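Local coordinates for fatty acid synthase 1, isoform A (Drosophila melanogaster, PDB 6FN6), which probably builds long-chain saturated fatty acids from acetyl-CoA and malonyl-CoA with NADPH, the fragment here being its modifying region of dehydratase, enoylreductase and ketoreductase, at residues 281-286 and 317-322; 325-330 and 335-340; 389-394 and 422-427. All coordinates share one frame; numbering follows the deposited sequence.

Interaction 1 (281-286 and 317-322); sequences KARLHA and VLVANR
R283 and L284, neighbours on helix 279-296, each meet one side chain of the segment that holds the start of helix 320-329. The guanidinium of R283 comes up obliquely to the V319 isopropyl group, with NH2 3.5 Å and NH1 3.7 Å from V319 CG1. One methyl therefore sits against both terminal nitrogens. L284 uses both of its branches on R322: CD2 packs where the folded chain meets its head group, 3.8 Å from R322 NE and 4.0 Å from R322 CG, and CD1 lies over one face of the guanidinium. The two side chains cross at about a right angle. No hydrogen bond joins the segments; methyl groups lie against the head of R283 and against the stem and head of R322.

The two arginines get there by different shapes. R283 leaves the helix with CG anti to the backbone N (chi1 -171°) and stays extended as far as NE, which carries its head across to V319. R322 instead folds at chi2 and chi3 (65° and 63°), turning its flank and guanidinium face to L284.

Further out, R283 NE forms a salt bridge with E407 of strand 402-409, which probably holds the extended chain in this direction and helps balance its charge; its side chain also touches I380. V319 is buried against F378, and its backbone N is bound by the carboxylate of E308, at the end of strand 303-309, just where helix 320-329 begins. The contact thus joins the helix that precedes strand 303-309 to the start of the helix that follows it, close to residues of strands 374-380 and 402-409.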
loop_
_atom_site.group_PDB
_atom_site.type_symbol
_atom_site.label_atom_id
_atom_site.label_comp_id
_atom_site.label_asym_id
_atom_site.label_seq_id
_atom_site.Cartn_x
_atom_site.Cartn_y
_atom_site.Cartn_z
ATOM N N LYS A 281 -27.709 56.240 -18.604
ATOM C CA LYS A 281 -26.963 55.674 -19.720
ATOM C C LYS A 281 -27.064 56.567 -20.953
ATOM O O LYS A 281 -26.120 56.662 -21.739
ATOM C CB LYS A 281 -27.469 54.271 -20.053
ATOM C CG LYS A 281 -26.780 53.165 -19.274
ATOM C CD LYS A 281 -27.062 51.794 -19.870
ATOM C CE LYS A 281 -26.287 51.569 -21.165
ATOM N NZ LYS A 281 -24.813 51.489 -20.950
ATOM N N ALA A 282 -28.210 57.221 -21.118
ATOM C CA ALA A 282 -28.428 58.096 -22.263
ATOM C C ALA A 282 -27.436 59.251 -22.223
ATOM O O ALA A 282 -26.844 59.613 -23.240
ATOM C CB ALA A 282 -29.857 58.616 -22.277
ATOM N N ARG A 283 -27.251 59.819 -21.035
ATOM C CA ARG A 283 -26.312 60.916 -20.842
ATOM C C ARG A 283 -24.882 60.491 -21.157
ATOM O O ARG A 283 -24.150 61.208 -21.837
ATOM C CB ARG A 283 -26.402 61.442 -19.410
ATOM C CG ARG A 283 -25.623 62.722 -19.156
ATOM C CD ARG A 283 -26.083 63.396 -17.874
ATOM N NE ARG A 283 -25.213 64.504 -17.488
ATOM C CZ ARG A 283 -24.092 64.360 -16.789
ATOM N NH1 ARG A 283 -23.691 63.154 -16.404
ATOM N NH2 ARG A 283 -23.362 65.421 -16.476
ATOM N N LEU A 284 -24.483 59.332 -20.647
ATOM C CA LEU A 284 -23.145 58.813 -20.897
ATOM C C LEU A 284 -22.901 58.647 -22.395
ATOM O O LEU A 284 -21.821 58.968 -22.890
ATOM C CB LEU A 284 -22.937 57.483 -20.170
ATOM C CG LEU A 284 -22.836 57.555 -18.642
ATOM C CD1 LEU A 284 -22.617 56.167 -18.067
ATOM C CD2 LEU A 284 -21.731 58.498 -18.177
ATOM N N HIS A 285 -23.900 58.138 -23.110
ATOM C CA HIS A 285 -23.811 57.999 -24.562
ATOM C C HIS A 285 -23.660 59.360 -25.243
ATOM O O HIS A 285 -22.877 59.514 -26.181
ATOM C CB HIS A 285 -25.039 57.270 -25.108
ATOM C CG HIS A 285 -25.008 55.790 -24.902
ATOM N ND1 HIS A 285 -23.836 55.093 -24.666
ATOM C CD2 HIS A 285 -25.994 54.865 -24.891
ATOM C CE1 HIS A 285 -24.109 53.813 -24.523
ATOM N NE2 HIS A 285 -25.416 53.644 -24.655
ATOM N N ALA A 286 -24.417 60.344 -24.772
ATOM C CA ALA A 286 -24.330 61.691 -25.316
ATOM C C ALA A 286 -22.894 62.200 -25.214
ATOM O O ALA A 286 -22.361 62.774 -26.164
ATOM C CB ALA A 286 -25.288 62.627 -24.588
ATOM N N VAL A 317 -20.259 64.018 -8.841
ATOM C CA VAL A 317 -21.043 63.984 -10.076
ATOM C C VAL A 317 -20.273 64.443 -11.317
ATOM O O VAL A 317 -20.755 64.268 -12.437
ATOM C CB VAL A 317 -22.327 64.836 -9.933
ATOM C CG1 VAL A 317 -23.221 64.278 -8.836
ATOM C CG2 VAL A 317 -21.989 66.305 -9.687
ATOM N N LEU A 318 -19.093 65.029 -11.134
ATOM C CA LEU A 318 -18.304 65.498 -12.273
ATOM C C LEU A 318 -18.007 64.328 -13.212
ATOM O O LEU A 318 -17.905 63.183 -12.773
ATOM C CB LEU A 318 -17.014 66.182 -11.809
ATOM C CG LEU A 318 -16.136 65.461 -10.789
ATOM C CD1 LEU A 318 -15.152 64.524 -11.465
ATOM C CD2 LEU A 318 -15.409 66.478 -9.918
ATOM N N VAL A 319 -17.871 64.623 -14.503
ATOM C CA VAL A 319 -17.750 63.581 -15.523
ATOM C C VAL A 319 -16.314 63.390 -16.011
ATOM O O VAL A 319 -16.056 62.524 -16.849
ATOM C CB VAL A 319 -18.672 63.887 -16.725
ATOM C CG1 VAL A 319 -20.121 64.022 -16.272
ATOM C CG2 VAL A 319 -18.217 65.151 -17.461
ATOM N N ALA A 320 -15.393 64.203 -15.500
ATOM C CA ALA A 320 -14.003 64.199 -15.956
ATOM C C ALA A 320 -13.443 62.792 -16.185
ATOM O O ALA A 320 -12.844 62.520 -17.228
ATOM C CB ALA A 320 -13.130 64.939 -14.955
ATOM N N ASN A 321 -13.639 61.904 -15.214
ATOM C CA ASN A 321 -13.116 60.544 -15.311
ATOM C C ASN A 321 -13.654 59.848 -16.553
ATOM O O ASN A 321 -12.903 59.215 -17.295
ATOM C CB ASN A 321 -13.472 59.735 -14.062
ATOM C CG ASN A 321 -12.597 60.080 -12.873
ATOM O OD1 ASN A 321 -11.595 60.783 -13.007
ATOM N ND2 ASN A 321 -12.966 59.577 -11.699
ATOM N N ARG A 322 -14.960 59.958 -16.769
ATOM C CA ARG A 322 -15.600 59.324 -17.915
ATOM C C ARG A 322 -15.033 59.856 -19.226
ATOM O O ARG A 322 -14.807 59.094 -20.165
ATOM C CB ARG A 322 -17.114 59.536 -17.869
ATOM C CG ARG A 322 -17.879 58.846 -18.994
ATOM C CD ARG A 322 -17.781 57.329 -18.917
ATOM N NE ARG A 322 -18.377 56.798 -17.694
ATOM C CZ ARG A 322 -18.289 55.528 -17.308
ATOM N NH1 ARG A 322 -17.626 54.648 -18.047
ATOM N NH2 ARG A 322 -18.864 55.137 -16.179
#

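Interaction 2 (325-330 and 335-340); sequences QIIEGE and GDVAVV
I327 meets the strand with two diverging branches. Its CG2, anti to the backbone N, drops onto the backbone of G335, 3.8 Å from G335 CA, while the longer CG1 arm lies anti to the carbonyl carbon (chi1 -62°) and carries CD1 to V337, 3.9 Å from V337 CG2. The I327 and V337 side chains pass each other obliquely, methyl against methyl. G335 has no side chain to intervene, so the I327 methyl rests directly on the main chain.

Next along the helix, E328 bends at chi2 (-80°) and brings its carboxylate toward G335. E328 OE2 stays 3.6 Å from G335 N, which is proximity and not a hydrogen bond, and this flank is the more exposed one. Elsewhere I327 touches L304 and I291, and V337 packs on A320 and L324.

The axes of helix 325-329 and strand 335-340 run antiparallel (175°) and approach to 8.5 Å, as expected where a chain leaves a helix and doubles back into the sheet. This is the second half of the beta-alpha-beta unit made by strand 303-309, helix 320-329 and strand 334-341, an arrangement typical of Rossmann-like folds.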
loop_
_atom_site.group_PDB
_atom_site.type_symbol
_atom_site.label_atom_id
_atom_site.label_comp_id
_atom_site.label_asym_id
_atom_site.label_seq_id
_atom_site.Cartn_x
_atom_site.Cartn_y
_atom_site.Cartn_z
ATOM N N GLN A 325 -11.671 58.568 -19.812
ATOM C CA GLN A 325 -11.815 57.143 -20.077
ATOM C C GLN A 325 -12.191 56.898 -21.538
ATOM O O GLN A 325 -11.721 55.942 -22.156
ATOM C CB GLN A 325 -12.860 56.533 -19.143
ATOM C CG GLN A 325 -12.799 55.020 -19.061
ATOM C CD GLN A 325 -13.799 54.450 -18.079
ATOM O OE1 GLN A 325 -14.054 55.031 -17.023
ATOM N NE2 GLN A 325 -14.377 53.305 -18.424
ATOM N N ILE A 326 -13.039 57.764 -22.085
ATOM C CA ILE A 326 -13.442 57.663 -23.484
ATOM C C ILE A 326 -12.243 57.962 -24.376
ATOM O O ILE A 326 -12.003 57.270 -25.366
ATOM C CB ILE A 326 -14.612 58.612 -23.797
ATOM C CG1 ILE A 326 -15.837 58.254 -22.957
ATOM C CG2 ILE A 326 -14.979 58.541 -25.270
ATOM C CD1 ILE A 326 -16.851 59.375 -22.850
ATOM N N ILE A 327 -11.493 59.001 -24.022
ATOM C CA ILE A 327 -10.330 59.409 -24.795
ATOM C C ILE A 327 -9.305 58.280 -24.795
ATOM O O ILE A 327 -8.912 57.785 -25.854
ATOM C CB ILE A 327 -9.722 60.713 -24.243
ATOM C CG1 ILE A 327 -10.734 61.856 -24.356
ATOM C CG2 ILE A 327 -8.436 61.067 -24.989
ATOM C CD1 ILE A 327 -10.342 63.111 -23.604
ATOM N N GLU A 328 -8.886 57.873 -23.599
ATOM C CA GLU A 328 -7.873 56.834 -23.438
ATOM C C GLU A 328 -8.257 55.574 -24.202
ATOM O O GLU A 328 -7.397 54.861 -24.719
ATOM C CB GLU A 328 -7.683 56.505 -21.956
ATOM C CG GLU A 328 -7.063 57.628 -21.133
ATOM C CD GLU A 328 -5.557 57.713 -21.287
ATOM O OE1 GLU A 328 -4.972 56.838 -21.959
ATOM O OE2 GLU A 328 -4.954 58.657 -20.732
ATOM N N GLY A 329 -9.557 55.310 -24.273
ATOM C CA GLY A 329 -10.076 54.156 -24.984
ATOM C C GLY A 329 -9.671 54.108 -26.446
ATOM O O GLY A 329 -9.343 53.044 -26.972
ATOM N N GLU A 330 -9.701 55.260 -27.107
ATOM C CA GLU A 330 -9.331 55.344 -28.516
ATOM C C GLU A 330 -7.859 54.950 -28.692
ATOM O O GLU A 330 -7.007 55.405 -27.927
ATOM C CB GLU A 330 -9.569 56.761 -29.047
ATOM C CG GLU A 330 -9.790 56.845 -30.552
ATOM C CD GLU A 330 -11.131 56.273 -30.978
ATOM O OE1 GLU A 330 -12.015 56.111 -30.110
ATOM O OE2 GLU A 330 -11.301 55.983 -32.180
ATOM N N GLY A 335 -5.044 61.374 -23.113
ATOM C CA GLY A 335 -5.789 62.572 -22.776
ATOM C C GLY A 335 -5.196 63.389 -21.647
ATOM O O GLY A 335 -4.633 62.845 -20.697
ATOM N N ASP A 336 -5.314 64.708 -21.768
ATOM C CA ASP A 336 -4.947 65.621 -20.695
ATOM C C ASP A 336 -6.205 66.293 -20.171
ATOM O O ASP A 336 -6.573 67.377 -20.621
ATOM C CB ASP A 336 -3.950 66.671 -21.184
ATOM C CG ASP A 336 -3.640 67.715 -20.130
ATOM O OD1 ASP A 336 -3.738 67.392 -18.926
ATOM O OD2 ASP A 336 -3.289 68.855 -20.502
ATOM N N VAL A 337 -6.866 65.641 -19.222
ATOM C CA VAL A 337 -8.118 66.147 -18.677
ATOM C C VAL A 337 -7.870 66.711 -17.287
ATOM O O VAL A 337 -7.150 66.118 -16.485
ATOM C CB VAL A 337 -9.197 65.049 -18.646
ATOM C CG1 VAL A 337 -10.503 65.594 -18.081
ATOM C CG2 VAL A 337 -9.411 64.476 -20.035
ATOM N N ALA A 338 -8.464 67.867 -17.013
ATOM C CA ALA A 338 -8.321 68.517 -15.719
ATOM C C ALA A 338 -9.677 68.991 -15.215
ATOM O O ALA A 338 -10.604 69.188 -15.999
ATOM C CB ALA A 338 -7.351 69.684 -15.812
ATOM N N VAL A 339 -9.790 69.161 -13.902
ATOM C CA VAL A 339 -10.995 69.721 -13.312
ATOM C C VAL A 339 -10.662 71.102 -12.770
ATOM O O VAL A 339 -9.795 71.254 -11.910
ATOM C CB VAL A 339 -11.565 68.812 -12.210
ATOM C CG1 VAL A 339 -12.854 69.398 -11.643
ATOM C CG2 VAL A 339 -11.807 67.410 -12.748
ATOM N N VAL A 340 -11.362 72.106 -13.282
ATOM C CA VAL A 340 -11.131 73.487 -12.891
ATOM C C VAL A 340 -12.118 73.874 -11.801
ATOM O O VAL A 340 -13.314 73.610 -11.913
ATOM C CB VAL A 340 -11.242 74.439 -14.092
ATOM C CG1 VAL A 340 -10.770 75.831 -13.706
ATOM C CG2 VAL A 340 -10.442 73.908 -15.274
#

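Interaction 3 (389-394 and 422-427); sequences KTLENS and TKFGFV
F424 sits in the Schellman motif that ends helix 410-423, and its ring reaches L391 and E392 of helix 389-395. The motif is closed by G425, whose positive phi reverses the chain; G425 N bonds to T422 O. F424 CG lies anti to its carbonyl carbon (chi1 -79°), and the ring projects to the neighbouring helix. L391 offers CD2 to one face of that ring, a CH-pi contact 4.1 Å from the centroid and 29° off the normal. E392 crosses the ring at about a right angle: its CG approaches F424 CE1 obliquely, and its OE2 lies in the ring plane at the edge, 3.6 Å from F424 CE1. Carboxylate and ring planes are 56° apart, and facing the C-H rim probably suits the negative oxygen, which also has a weak hydrogen bond to T388. Without the ring, as with an alanine at F424, L391 CD2 would probably face a gap and the E392 chain lose the edge it lies against. F424 also touches I395, and buried F426 packs on I395 and L404. Helices 389-395 and 410-423 flank strand 402-409 in sequence, the alternation of an alpha/beta sheet probably like that of methyltransferases.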
loop_
_atom_site.group_PDB
_atom_site.type_symbol
_atom_site.label_atom_id
_atom_site.label_comp_id
_atom_site.label_asym_id
_atom_site.label_seq_id
_atom_site.Cartn_x
_atom_site.Cartn_y
_atom_site.Cartn_z
ATOM N N LYS A 389 -19.212 86.109 -18.767
ATOM C CA LYS A 389 -17.787 86.010 -18.483
ATOM C C LYS A 389 -17.324 84.555 -18.412
ATOM O O LYS A 389 -16.219 84.228 -18.844
ATOM C CB LYS A 389 -17.465 86.748 -17.182
ATOM C CG LYS A 389 -17.393 88.260 -17.363
ATOM C CD LYS A 389 -17.416 89.006 -16.039
ATOM C CE LYS A 389 -17.319 90.508 -16.265
ATOM N NZ LYS A 389 -17.455 91.286 -15.004
ATOM N N THR A 390 -18.169 83.684 -17.866
ATOM C CA THR A 390 -17.857 82.260 -17.801
ATOM C C THR A 390 -17.657 81.715 -19.213
ATOM O O THR A 390 -16.685 81.013 -19.490
ATOM C CB THR A 390 -18.971 81.464 -17.088
ATOM O OG1 THR A 390 -19.193 82.010 -15.782
ATOM C CG2 THR A 390 -18.590 79.997 -16.957
ATOM N N LEU A 391 -18.588 82.046 -20.102
ATOM C CA LEU A 391 -18.506 81.632 -21.497
ATOM C C LEU A 391 -17.275 82.214 -22.184
ATOM O O LEU A 391 -16.541 81.499 -22.866
ATOM C CB LEU A 391 -19.769 82.059 -22.249
ATOM C CG LEU A 391 -19.787 81.817 -23.760
ATOM C CD1 LEU A 391 -19.664 80.339 -24.074
ATOM C CD2 LEU A 391 -21.053 82.395 -24.378
ATOM N N GLU A 392 -17.061 83.514 -22.000
ATOM C CA GLU A 392 -15.963 84.218 -22.656
ATOM C C GLU A 392 -14.617 83.540 -22.417
ATOM O O GLU A 392 -13.870 83.278 -23.361
ATOM C CB GLU A 392 -15.901 85.669 -22.173
ATOM C CG GLU A 392 -16.666 86.642 -23.054
ATOM C CD GLU A 392 -16.704 88.044 -22.481
ATOM O OE1 GLU A 392 -15.858 88.358 -21.618
ATOM O OE2 GLU A 392 -17.574 88.835 -22.900
ATOM N N ASN A 393 -14.317 83.248 -21.157
ATOM C CA ASN A 393 -13.019 82.687 -20.799
ATOM C C ASN A 393 -12.929 81.222 -21.203
ATOM O O ASN A 393 -11.837 80.679 -21.346
ATOM C CB ASN A 393 -12.765 82.846 -19.301
ATOM C CG ASN A 393 -12.569 84.295 -18.899
ATOM O OD1 ASN A 393 -11.826 85.033 -19.546
ATOM N ND2 ASN A 393 -13.238 84.710 -17.831
ATOM N N SER A 394 -14.080 80.590 -21.399
ATOM C CA SER A 394 -14.113 79.228 -21.912
ATOM C C SER A 394 -13.710 79.240 -23.383
ATOM O O SER A 394 -13.025 78.336 -23.859
ATOM C CB SER A 394 -15.503 78.612 -21.741
ATOM O OG SER A 394 -15.896 78.595 -20.380
ATOM N N THR A 422 -24.718 82.366 -30.773
ATOM C CA THR A 422 -24.678 83.135 -32.010
ATOM C C THR A 422 -23.993 84.473 -31.744
ATOM O O THR A 422 -23.180 84.938 -32.543
ATOM C CB THR A 422 -26.091 83.375 -32.584
ATOM O OG1 THR A 422 -26.741 82.119 -32.803
ATOM C CG2 THR A 422 -26.021 84.134 -33.903
ATOM N N LYS A 423 -24.333 85.086 -30.615
ATOM C CA LYS A 423 -23.770 86.376 -30.242
ATOM C C LYS A 423 -22.250 86.332 -30.169
ATOM O O LYS A 423 -21.579 87.297 -30.534
ATOM C CB LYS A 423 -24.336 86.819 -28.889
ATOM C CG LYS A 423 -23.693 88.073 -28.307
ATOM C CD LYS A 423 -24.264 88.389 -26.938
ATOM C CE LYS A 423 -23.559 89.571 -26.293
ATOM N NZ LYS A 423 -23.994 89.757 -24.881
ATOM N N PHE A 424 -21.709 85.214 -29.698
ATOM C CA PHE A 424 -20.265 85.076 -29.549
ATOM C C PHE A 424 -19.624 84.351 -30.728
ATOM O O PHE A 424 -18.472 83.926 -30.653
ATOM C CB PHE A 424 -19.939 84.368 -28.234
ATOM C CG PHE A 424 -20.029 85.268 -27.034
ATOM C CD1 PHE A 424 -18.904 85.924 -26.561
ATOM C CD2 PHE A 424 -21.239 85.480 -26.394
ATOM C CE1 PHE A 424 -18.980 86.763 -25.463
ATOM C CE2 PHE A 424 -21.321 86.316 -25.295
ATOM C CZ PHE A 424 -20.188 86.959 -24.831
ATOM N N GLY A 425 -20.372 84.217 -31.818
ATOM C CA GLY A 425 -19.819 83.701 -33.058
ATOM C C GLY A 425 -19.698 82.193 -33.138
ATOM O O GLY A 425 -18.974 81.666 -33.985
ATOM N N PHE A 426 -20.400 81.498 -32.252
ATOM C CA PHE A 426 -20.357 80.042 -32.217
ATOM C C PHE A 426 -21.615 79.452 -32.842
ATOM O O PHE A 426 -22.665 80.092 -32.871
ATOM C CB PHE A 426 -20.190 79.543 -30.781
ATOM C CG PHE A 426 -18.760 79.456 -30.339
ATOM C CD1 PHE A 426 -18.006 80.602 -30.162
ATOM C CD2 PHE A 426 -18.167 78.228 -30.112
ATOM C CE1 PHE A 426 -16.687 80.524 -29.760
ATOM C CE2 PHE A 426 -16.852 78.144 -29.710
ATOM C CZ PHE A 426 -16.110 79.293 -29.535
ATOM N N VAL A 427 -21.494 78.232 -33.352
ATOM C CA VAL A 427 -22.624 77.535 -33.950
ATOM C C VAL A 427 -22.832 76.206 -33.229
ATOM O O VAL A 427 -21.877 75.570 -32.786
ATOM C CB VAL A 427 -22.406 77.318 -35.464
ATOM C CG1 VAL A 427 -21.261 76.342 -35.713
ATOM C CG2 VAL A 427 -23.684 76.826 -36.124
#

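In the fold
All three contacts belong to one domain, whose mixed sheet, leaving aside the short strand 270-271, follows the strand order of class I methyltransferases; it is probably the catalytically silent pseudo-methyltransferase domain of animal fatty acid synthases. Interactions 1 and 2 share helix 320-329, one near its start and the other near its end. Their centres are 12 Å apart and they touch, A320 CB lying 3.6 Å from V339 CG2. Interaction 3 has its centre 23 Å from each of theirs, with nearest atoms about 9 Å from interaction 2 and about 14 Å from interaction 1, and probably packs on the other face of the sheet. None lies at the predicted dehydratase residues H24 and D175.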